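Local coordinates for tryptophan synthase alpha chain (Chlamydia trachomatis, PDB 6V82), which probably cleaves indoleglycerol phosphate to indole and glyceraldehyde 3-phosphate, the alpha-subunit half of the last step of tryptophan biosynthesis, at residues Gln6-Thr11 and Val40-Leu45; Leu150-Gly155 and Ser162-Tyr167; Phe171-Pro176 and Pro201-Arg206. All blocks are in the same frame, centred on the assembly; numbering follows the deposited sequence.

Contact 1. Residues Gln6-Thr11 and Val40-Leu45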
loop_
_atom_site.group_PDB
_atom_site.type_symbol
_atom_site.label_atom_id
_atom_site.label_comp_id
_atom_site.label_asym_id
_atom_site.label_seq_id
_atom_site.Cartn_x
_atom_site.Cartn_y
_atom_site.Cartn_z
ATOM N N GLN A 6 -32.912 24.306 50.827
ATOM C CA GLN A 6 -32.917 24.064 52.266
ATOM C C GLN A 6 -31.548 23.598 52.747
ATOM O O GLN A 6 -31.014 24.122 53.729
ATOM C CB GLN A 6 -33.994 23.040 52.638
ATOM C CG GLN A 6 -35.378 23.632 52.896
ATOM C CD GLN A 6 -35.415 24.571 54.100
ATOM O OE1 GLN A 6 -35.516 25.791 53.949
ATOM N NE2 GLN A 6 -35.347 24.000 55.302
ATOM N N VAL A 7 -30.951 22.625 52.051
ATOM C CA VAL A 7 -29.737 22.006 52.573
ATOM C C VAL A 7 -28.573 22.990 52.586
ATOM O O VAL A 7 -27.665 22.870 53.418
ATOM C CB VAL A 7 -29.397 20.725 51.785
ATOM C CG1 VAL A 7 -28.813 21.044 50.425
ATOM C CG2 VAL A 7 -28.436 19.865 52.581
ATOM N N PHE A 8 -28.577 23.981 51.694
ATOM C CA PHE A 8 -27.493 24.955 51.664
ATOM C C PHE A 8 -27.667 26.066 52.690
ATOM O O PHE A 8 -26.809 26.949 52.772
ATOM C CB PHE A 8 -27.346 25.545 50.259
ATOM C CG PHE A 8 -26.472 24.719 49.350
ATOM C CD1 PHE A 8 -27.026 23.949 48.340
ATOM C CD2 PHE A 8 -25.098 24.705 49.521
ATOM C CE1 PHE A 8 -26.223 23.185 47.511
ATOM C CE2 PHE A 8 -24.290 23.943 48.702
ATOM C CZ PHE A 8 -24.851 23.181 47.697
ATOM N N LYS A 9 -28.748 26.046 53.472
ATOM C CA LYS A 9 -28.811 26.903 54.655
ATOM C C LYS A 9 -27.741 26.500 55.669
ATOM O O LYS A 9 -27.164 27.359 56.345
ATOM C CB LYS A 9 -30.209 26.849 55.275
ATOM C CG LYS A 9 -31.310 27.437 54.381
ATOM C CD LYS A 9 -32.710 27.238 54.971
ATOM C CE LYS A 9 -33.698 28.292 54.457
ATOM N NZ LYS A 9 -34.940 28.361 55.297
ATOM N N GLN A 10 -27.476 25.199 55.797
ATOM C CA GLN A 10 -26.229 24.766 56.400
ATOM C C GLN A 10 -25.097 25.077 55.446
ATOM O O GLN A 10 -25.275 25.127 54.228
ATOM C CB GLN A 10 -26.217 23.269 56.687
ATOM C CG GLN A 10 -27.544 22.674 57.058
ATOM C CD GLN A 10 -27.567 21.188 56.800
ATOM O OE1 GLN A 10 -28.571 20.651 56.336
ATOM N NE2 GLN A 10 -26.453 20.511 57.088
ATOM N N THR A 11 -23.916 25.266 55.999
ATOM C CA THR A 11 -22.795 25.673 55.177
ATOM C C THR A 11 -21.819 24.517 54.999
ATOM O O THR A 11 -21.781 23.574 55.796
ATOM C CB THR A 11 -22.111 26.894 55.791
ATOM O OG1 THR A 11 -21.844 26.645 57.173
ATOM C CG2 THR A 11 -23.026 28.107 55.677
ATOM N N VAL A 40 -22.317 12.342 54.130
ATOM C CA VAL A 40 -22.500 13.016 52.847
ATOM C C VAL A 40 -23.834 13.751 52.849
ATOM O O VAL A 40 -24.862 13.198 53.257
ATOM C CB VAL A 40 -22.405 11.997 51.696
ATOM C CG1 VAL A 40 -22.794 12.637 50.365
ATOM C CG2 VAL A 40 -20.979 11.408 51.608
ATOM N N ASP A 41 -23.830 15.009 52.400
ATOM C CA ASP A 41 -25.027 15.844 52.491
ATOM C C ASP A 41 -25.878 15.810 51.233
ATOM O O ASP A 41 -27.090 16.057 51.296
ATOM C CB ASP A 41 -24.648 17.297 52.785
ATOM C CG ASP A 41 -23.806 17.446 54.045
ATOM O OD1 ASP A 41 -22.615 17.809 53.924
ATOM O OD2 ASP A 41 -24.339 17.205 55.155
ATOM N N ILE A 42 -25.273 15.524 50.091
ATOM C CA ILE A 42 -25.965 15.514 48.816
ATOM C C ILE A 42 -25.425 14.343 48.022
ATOM O O ILE A 42 -24.209 14.220 47.850
ATOM C CB ILE A 42 -25.742 16.828 48.044
ATOM C CG1 ILE A 42 -26.355 18.007 48.796
ATOM C CG2 ILE A 42 -26.290 16.704 46.630
ATOM C CD1 ILE A 42 -26.021 19.354 48.201
ATOM N N LEU A 43 -26.309 13.483 47.544
ATOM C CA LEU A 43 -25.902 12.392 46.671
ATOM C C LEU A 43 -25.963 12.842 45.219
ATOM O O LEU A 43 -26.968 13.408 44.781
ATOM C CB LEU A 43 -26.786 11.165 46.872
ATOM C CG LEU A 43 -26.433 10.417 48.143
ATOM C CD1 LEU A 43 -27.271 9.170 48.273
ATOM C CD2 LEU A 43 -24.940 10.096 48.158
ATOM N N GLU A 44 -24.881 12.610 44.479
ATOM C CA GLU A 44 -24.872 12.816 43.038
ATOM C C GLU A 44 -24.882 11.440 42.409
ATOM O O GLU A 44 -23.879 10.720 42.463
ATOM C CB GLU A 44 -23.679 13.633 42.563
ATOM C CG GLU A 44 -23.758 13.946 41.066
ATOM C CD GLU A 44 -23.033 15.237 40.688
ATOM O OE1 GLU A 44 -22.024 15.165 39.941
ATOM O OE2 GLU A 44 -23.473 16.320 41.145
ATOM N N LEU A 45 -26.018 11.083 41.825
ATOM C CA LEU A 45 -26.270 9.746 41.318
ATOM C C LEU A 45 -26.065 9.742 39.803
ATOM O O LEU A 45 -26.773 10.443 39.065
ATOM C CB LEU A 45 -27.682 9.312 41.713
ATOM C CG LEU A 45 -28.023 7.840 41.564
ATOM C CD1 LEU A 45 -27.102 6.975 42.426
ATOM C CD2 LEU A 45 -29.479 7.638 41.945
#

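Contact 2. Residues Leu150-Gly155 and Ser162-Tyr167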
loop_
_atom_site.group_PDB
_atom_site.type_symbol
_atom_site.label_atom_id
_atom_site.label_comp_id
_atom_site.label_asym_id
_atom_site.label_seq_id
_atom_site.Cartn_x
_atom_site.Cartn_y
_atom_site.Cartn_z
ATOM N N LEU A 150 -26.396 23.620 36.690
ATOM C CA LEU A 150 -25.580 24.037 35.559
ATOM C C LEU A 150 -24.139 24.255 36.006
ATOM O O LEU A 150 -23.849 24.330 37.198
ATOM C CB LEU A 150 -26.153 25.310 34.931
ATOM C CG LEU A 150 -27.213 25.135 33.838
ATOM C CD1 LEU A 150 -28.303 24.162 34.240
ATOM C CD2 LEU A 150 -27.823 26.480 33.480
ATOM N N LEU A 151 -23.233 24.332 35.027
ATOM C CA LEU A 151 -21.799 24.482 35.262
ATOM C C LEU A 151 -21.286 25.739 34.565
ATOM O O LEU A 151 -21.565 25.952 33.380
ATOM C CB LEU A 151 -21.015 23.266 34.757
ATOM C CG LEU A 151 -21.053 21.943 35.531
ATOM C CD1 LEU A 151 -22.256 21.102 35.170
ATOM C CD2 LEU A 151 -19.774 21.171 35.253
ATOM N N ILE A 152 -20.536 26.569 35.292
ATOM C CA ILE A 152 -19.979 27.782 34.714
ATOM C C ILE A 152 -18.475 27.794 34.926
ATOM O O ILE A 152 -17.939 27.167 35.840
ATOM C CB ILE A 152 -20.604 29.070 35.284
ATOM C CG1 ILE A 152 -20.336 29.187 36.775
ATOM C CG2 ILE A 152 -22.097 29.098 35.028
ATOM C CD1 ILE A 152 -21.301 30.118 37.462
ATOM N N SER A 153 -17.806 28.524 34.049
ATOM C CA SER A 153 -16.366 28.688 34.046
ATOM C C SER A 153 -16.051 30.177 34.134
ATOM O O SER A 153 -16.938 31.030 34.011
ATOM C CB SER A 153 -15.757 28.064 32.781
ATOM O OG SER A 153 -14.355 27.903 32.913
ATOM N N ALA A 154 -14.772 30.498 34.363
ATOM C CA ALA A 154 -14.372 31.900 34.374
ATOM C C ALA A 154 -14.670 32.562 33.035
ATOM O O ALA A 154 -15.179 33.689 32.983
ATOM C CB ALA A 154 -12.893 32.025 34.720
ATOM N N GLY A 155 -14.383 31.867 31.941
ATOM C CA GLY A 155 -14.632 32.397 30.622
ATOM C C GLY A 155 -16.062 32.312 30.145
ATOM O O GLY A 155 -16.300 32.442 28.942
ATOM N N SER A 162 -26.581 35.408 31.341
ATOM C CA SER A 162 -28.011 35.681 31.273
ATOM C C SER A 162 -28.810 34.389 31.224
ATOM O O SER A 162 -29.637 34.122 32.102
ATOM C CB SER A 162 -28.325 36.535 30.048
ATOM O OG SER A 162 -27.484 37.666 30.005
ATOM N N LEU A 163 -28.585 33.573 30.190
ATOM C CA LEU A 163 -29.399 32.373 30.040
ATOM C C LEU A 163 -29.057 31.320 31.083
ATOM O O LEU A 163 -29.943 30.561 31.495
ATOM C CB LEU A 163 -29.266 31.798 28.634
ATOM C CG LEU A 163 -30.410 32.201 27.698
ATOM C CD1 LEU A 163 -30.525 31.207 26.579
ATOM C CD2 LEU A 163 -31.745 32.320 28.431
ATOM N N ILE A 164 -27.799 31.256 31.532
ATOM C CA ILE A 164 -27.483 30.360 32.642
ATOM C C ILE A 164 -28.280 30.753 33.875
ATOM O O ILE A 164 -28.834 29.896 34.571
ATOM C CB ILE A 164 -25.971 30.340 32.929
ATOM C CG1 ILE A 164 -25.213 29.807 31.719
ATOM C CG2 ILE A 164 -25.677 29.460 34.128
ATOM C CD1 ILE A 164 -23.766 29.472 32.001
ATOM N N GLN A 165 -28.371 32.056 34.153
ATOM C CA GLN A 165 -29.190 32.532 35.264
ATOM C C GLN A 165 -30.666 32.223 35.051
ATOM O O GLN A 165 -31.403 32.002 36.020
ATOM C CB GLN A 165 -28.984 34.032 35.447
ATOM C CG GLN A 165 -29.717 34.635 36.610
ATOM C CD GLN A 165 -29.325 36.070 36.811
ATOM O OE1 GLN A 165 -28.320 36.530 36.265
ATOM N NE2 GLN A 165 -30.115 36.797 37.587
ATOM N N GLU A 166 -31.112 32.203 33.794
ATOM C CA GLU A 166 -32.496 31.862 33.485
ATOM C C GLU A 166 -32.869 30.489 34.036
ATOM O O GLU A 166 -33.886 30.339 34.723
ATOM C CB GLU A 166 -32.707 31.910 31.972
ATOM C CG GLU A 166 -34.112 31.577 31.517
ATOM C CD GLU A 166 -34.963 32.812 31.308
ATOM O OE1 GLU A 166 -34.813 33.784 32.085
ATOM O OE2 GLU A 166 -35.772 32.810 30.354
ATOM N N TYR A 167 -32.047 29.473 33.760
ATOM C CA TYR A 167 -32.411 28.093 34.056
ATOM C C TYR A 167 -31.800 27.535 35.340
ATOM O O TYR A 167 -32.288 26.513 35.838
ATOM C CB TYR A 167 -32.021 27.188 32.880
ATOM C CG TYR A 167 -32.784 27.509 31.613
ATOM C CD1 TYR A 167 -34.162 27.329 31.552
ATOM C CD2 TYR A 167 -32.134 27.997 30.483
ATOM C CE1 TYR A 167 -34.871 27.620 30.405
ATOM C CE2 TYR A 167 -32.839 28.295 29.324
ATOM C CZ TYR A 167 -34.208 28.103 29.295
ATOM O OH TYR A 167 -34.928 28.381 28.161
#

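Contact 3. Residues Phe171-Pro176 and Pro201-Arg206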
loop_
_atom_site.group_PDB
_atom_site.type_symbol
_atom_site.label_atom_id
_atom_site.label_comp_id
_atom_site.label_asym_id
_atom_site.label_seq_id
_atom_site.Cartn_x
_atom_site.Cartn_y
_atom_site.Cartn_z
ATOM N N PHE A 171 -28.106 25.147 43.037
ATOM C CA PHE A 171 -26.744 25.646 43.179
ATOM C C PHE A 171 -26.064 25.519 41.826
ATOM O O PHE A 171 -26.544 24.816 40.932
ATOM C CB PHE A 171 -25.968 24.888 44.256
ATOM C CG PHE A 171 -25.674 23.462 43.890
ATOM C CD1 PHE A 171 -24.440 23.104 43.375
ATOM C CD2 PHE A 171 -26.642 22.480 44.046
ATOM C CE1 PHE A 171 -24.167 21.789 43.027
ATOM C CE2 PHE A 171 -26.377 21.161 43.700
ATOM C CZ PHE A 171 -25.133 20.818 43.190
ATOM N N LEU A 172 -24.940 26.215 41.687
ATOM C CA LEU A 172 -24.141 26.217 40.468
ATOM C C LEU A 172 -22.808 25.545 40.731
ATOM O O LEU A 172 -22.140 25.843 41.728
ATOM C CB LEU A 172 -23.888 27.632 39.965
ATOM C CG LEU A 172 -24.921 28.195 39.007
ATOM C CD1 LEU A 172 -24.608 29.658 38.765
ATOM C CD2 LEU A 172 -24.902 27.413 37.708
ATOM N N TYR A 173 -22.423 24.650 39.838
ATOM C CA TYR A 173 -21.061 24.162 39.832
ATOM C C TYR A 173 -20.161 25.169 39.131
ATOM O O TYR A 173 -20.554 25.815 38.156
ATOM C CB TYR A 173 -20.973 22.820 39.129
ATOM C CG TYR A 173 -21.351 21.631 39.965
ATOM C CD1 TYR A 173 -20.693 21.360 41.151
ATOM C CD2 TYR A 173 -22.327 20.741 39.535
ATOM C CE1 TYR A 173 -21.017 20.255 41.904
ATOM C CE2 TYR A 173 -22.654 19.631 40.274
ATOM C CZ TYR A 173 -21.996 19.392 41.461
ATOM O OH TYR A 173 -22.319 18.287 42.214
ATOM N N TYR A 174 -18.940 25.289 39.637
ATOM C CA TYR A 174 -17.953 26.220 39.117
ATOM C C TYR A 174 -16.664 25.461 38.848
ATOM O O TYR A 174 -16.203 24.705 39.707
ATOM C CB TYR A 174 -17.715 27.357 40.108
ATOM C CG TYR A 174 -16.917 28.476 39.531
ATOM C CD1 TYR A 174 -15.533 28.479 39.627
ATOM C CD2 TYR A 174 -17.537 29.529 38.873
ATOM C CE1 TYR A 174 -14.784 29.496 39.093
ATOM C CE2 TYR A 174 -16.794 30.563 38.330
ATOM C CZ TYR A 174 -15.410 30.539 38.446
ATOM O OH TYR A 174 -14.638 31.551 37.915
ATOM N N ILE A 175 -16.098 25.645 37.657
ATOM C CA ILE A 175 -14.832 25.007 37.289
ATOM C C ILE A 175 -13.763 26.080 37.148
ATOM O O ILE A 175 -13.614 26.652 36.061
ATOM C CB ILE A 175 -14.943 24.215 35.978
ATOM C CG1 ILE A 175 -16.319 23.576 35.834
ATOM C CG2 ILE A 175 -13.859 23.158 35.921
ATOM C CD1 ILE A 175 -16.539 22.959 34.479
ATOM N N PRO A 176 -13.004 26.384 38.191
ATOM C CA PRO A 176 -12.044 27.492 38.117
ATOM C C PRO A 176 -10.762 27.099 37.390
ATOM O O PRO A 176 -10.546 25.940 37.029
ATOM C CB PRO A 176 -11.774 27.822 39.588
ATOM C CG PRO A 176 -12.032 26.541 40.308
ATOM C CD PRO A 176 -13.103 25.813 39.546
ATOM N N PRO A 201 -25.849 29.168 45.793
ATOM C CA PRO A 201 -24.562 28.626 46.249
ATOM C C PRO A 201 -23.710 28.204 45.057
ATOM O O PRO A 201 -24.218 27.684 44.059
ATOM C CB PRO A 201 -24.960 27.428 47.119
ATOM C CG PRO A 201 -26.425 27.599 47.391
ATOM C CD PRO A 201 -26.981 28.337 46.223
ATOM N N ILE A 202 -22.407 28.461 45.156
ATOM C CA ILE A 202 -21.451 28.125 44.108
ATOM C C ILE A 202 -20.526 27.056 44.665
ATOM O O ILE A 202 -19.870 27.269 45.694
ATOM C CB ILE A 202 -20.655 29.351 43.645
ATOM C CG1 ILE A 202 -21.592 30.525 43.382
ATOM C CG2 ILE A 202 -19.888 29.029 42.389
ATOM C CD1 ILE A 202 -22.628 30.244 42.341
ATOM N N VAL A 203 -20.471 25.909 43.995
ATOM C CA VAL A 203 -19.691 24.770 44.460
ATOM C C VAL A 203 -18.548 24.522 43.487
ATOM O O VAL A 203 -18.774 24.365 42.281
ATOM C CB VAL A 203 -20.562 23.512 44.618
ATOM C CG1 VAL A 203 -19.700 22.309 44.999
ATOM C CG2 VAL A 203 -21.640 23.761 45.653
ATOM N N ASP A 204 -17.323 24.490 44.021
ATOM C CA ASP A 204 -16.150 24.083 43.258
ATOM C C ASP A 204 -16.300 22.637 42.789
ATOM O O ASP A 204 -16.424 21.711 43.603
ATOM C CB ASP A 204 -14.897 24.242 44.121
ATOM C CG ASP A 204 -13.601 24.236 43.310
ATOM O OD1 ASP A 204 -13.507 23.486 42.311
ATOM O OD2 ASP A 204 -12.668 24.988 43.687
ATOM N N ARG A 205 -16.270 22.451 41.471
ATOM C CA ARG A 205 -16.496 21.166 40.820
ATOM C C ARG A 205 -15.285 20.235 40.885
ATOM O O ARG A 205 -15.385 19.081 40.458
ATOM C CB ARG A 205 -16.908 21.432 39.364
ATOM C CG ARG A 205 -17.264 20.225 38.485
ATOM C CD ARG A 205 -18.490 19.470 38.955
ATOM N NE ARG A 205 -18.812 18.372 38.043
ATOM C CZ ARG A 205 -19.716 17.419 38.289
ATOM N NH1 ARG A 205 -20.414 17.420 39.430
ATOM N NH2 ARG A 205 -19.922 16.456 37.390
ATOM N N ARG A 206 -14.151 20.678 41.424
ATOM C CA ARG A 206 -12.953 19.851 41.362
ATOM C C ARG A 206 -13.072 18.627 42.269
ATOM O O ARG A 206 -13.749 18.642 43.301
ATOM C CB ARG A 206 -11.720 20.666 41.727
ATOM C CG ARG A 206 -11.425 20.799 43.207
ATOM C CD ARG A 206 -10.056 21.450 43.397
ATOM N NE ARG A 206 -10.106 22.914 43.356
ATOM C CZ ARG A 206 -10.037 23.661 42.253
ATOM N NH1 ARG A 206 -10.091 24.980 42.357
ATOM N NH2 ARG A 206 -9.918 23.104 41.052
#

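Contact 1. Residues Gln6-Thr11 and Val40-Leu45
Val-7 and Phe-8 meet Ile-42 in a small apolar contact, where the turn after the N-terminal helix 4-7 reaches the start of strand 42-46. A single methyl group does most of the work. Ile-42 CD1, carried to the end of an extended chain (chi2 172°), lies 3.9 Å from Val-7 CG1. Ile-42 CD1 is also 3.9 Å from Phe-8 CE1, in the far part of the ring; the two side chains cross at about a right angle. The chain is a TIM barrel, and Val-7 to Gln-10 form a type I turn beside the N-terminal ends of the strands. Along strand 42-46, Leu-43 packs outward against Ala-32, Leu-35 and Ile-36 of helix 25-37, and Ile-42 and Glu-44 share a neighbour, Ile-93. Ile-42 is thus an apolar residue at the N-terminal end of the strand, two residues before Glu-44, the predicted proton acceptor. Val-7 and Phe-8 suit their places because CG1 of the one and the ring of the other offer apolar surface to the same methyl, and both also rest on Leu-13. Val-7 also covers Asp-41, its CG2 lying 4.2 Å from Asp-41 O, while the aspartate carboxylate turns to Cys-14, OD1 accepting a hydrogen bond from the backbone N. The Gln-10 side chain stays at the margin, its NE2 no closer than 4.4 Å to Asp-41 OD2.

Contact 2. Residues Leu150-Gly155 and Ser162-Tyr167
With CG1 of Ile-164 anti to its carbonyl carbon (chi1 -62°) and CD1 continuing the extended chain (chi2 -168°), this helix residue sends CD1 to Ile-152, while its CG2, anti to the backbone N, touches both Leu-150 and Ile-152. The strand and helix belong to the beta-alpha-beta unit made by strand 147-153, helix 158-167 and strand 172-175, one of the repeated crossovers of the TIM barrel, and the contact is the buried seam where the helix lies against the outside of the sheet. Ile-152 keeps CG1 between its backbone N and carbonyl carbon, which places CG2 beside the N. There Ile-152 CG2 receives Ile-164 CD1 at 3.5 Å, a close methyl-to-methyl approach, and Ile-164 CG2 at 3.7 Å. Leu-150 CD2 lies 3.7 Å from Ile-164 CG2 and equally near the carbonyl oxygen of Ile-164. The side chains of Leu-150 and Ile-152 both cross that of Ile-164 at a slant. Their spacing of two along the strand puts them on the same side, while Leu-151 between them turns its side chain away from the helix, toward the part of the barrel where the predicted catalytic residues Glu-44 and Asp-55 lie. Branching at CB suits Ile-164, because one short residue can then engage two strand neighbours at once. Helix 187-198 adds Val-194 and Phe-198 against Ile-152, so Ile-152 is packed by two helices, 158-167 and 187-198. Near the end of helix 158-167, the Tyr-167 hydroxyl bonds to Glu-139 and to the backbone N of Ser-135. The tyrosine ring leads away from the strand, and Leu-150 CD2 approaches Tyr-167 CB at 4.3 Å.

Contact 3. Residues Phe171-Pro176 and Pro201-Arg206
Strands 172-175 and 202-205 run parallel, at 43° to one another, and are joined by four backbone hydrogen bonds in which Leu-172 N binds Pro-201 O, Val-203 N binds Leu-172 O, Tyr-174 N binds Val-203 O and Arg-205 N binds Tyr-174 O, all 2.8 to 2.9 Å long. With the intervening helix 187-198 they form a beta-alpha-beta crossover of the TIM barrel. On the face carrying Tyr-173 and Val-203, which also meets Glu-44, the tyrosine ring is held between two partners. Phe-171 CE1 sits 3.5 Å above the centre of one side of the Tyr-173 ring; on the opposite side Arg-205 NH1 stands 3.1 Å above its plane, offset toward the rim. The bend at chi2 (64°) brings Arg-205 CD over the Tyr-173 ring, 3.8 Å from the centroid in a CH-pi contact. Arg-205 CZ makes a cation-pi interaction, 4.4 Å from the centroid of the Tyr-173 ring, with guanidinium and ring planes 55° apart. Arginine suits the spot because its aliphatic part packs on the ring while NH1 makes a salt bridge to Glu-44, the predicted proton acceptor; the Tyr-173 hydroxyl bonds to the same carboxylate, so both residues probably position it. On the reverse face, apolar Ile-202 fits between neighbours, its CD1 3.7 Å from Leu-172 CB and its CG2 3.6 Å from Tyr-174 CB. Asp-204 forms an Asx turn, OD1 accepting from the backbone N of Arg-206, where the chain turns a corner. Its OD2 forms a salt bridge with Arg-206 NH1 and also bonds to the Tyr-220 hydroxyl. Helix 187-198 covers Leu-172, Tyr-174 and Ile-202, helix 211-218 backs Asp-204 and Arg-206, and strand 147-153 flanks strand 172-175.

In the fold
Along the chain the three contacts follow in series, and all reach the parallel sheet of one TIM barrel. Contacts 2 and 3 are neighbours, with centres about 11 Å apart: strand 147-153 of contact 2 is hydrogen-bonded to strand 172-175 of contact 3, so the two continue each other round the wall. Contact 1 lies about 13 Å from contact 3 and about 21 Å from contact 2, centre to centre, and does not touch the latter. Contacts 1 and 3 meet at two places: near the N-terminal ends of the strands, where Phe-8 packs on Pro-201 and Phe-171, and further toward their C-terminal ends, where Glu-44, the predicted proton acceptor, joins Tyr-173 and Arg-205 from distant strands.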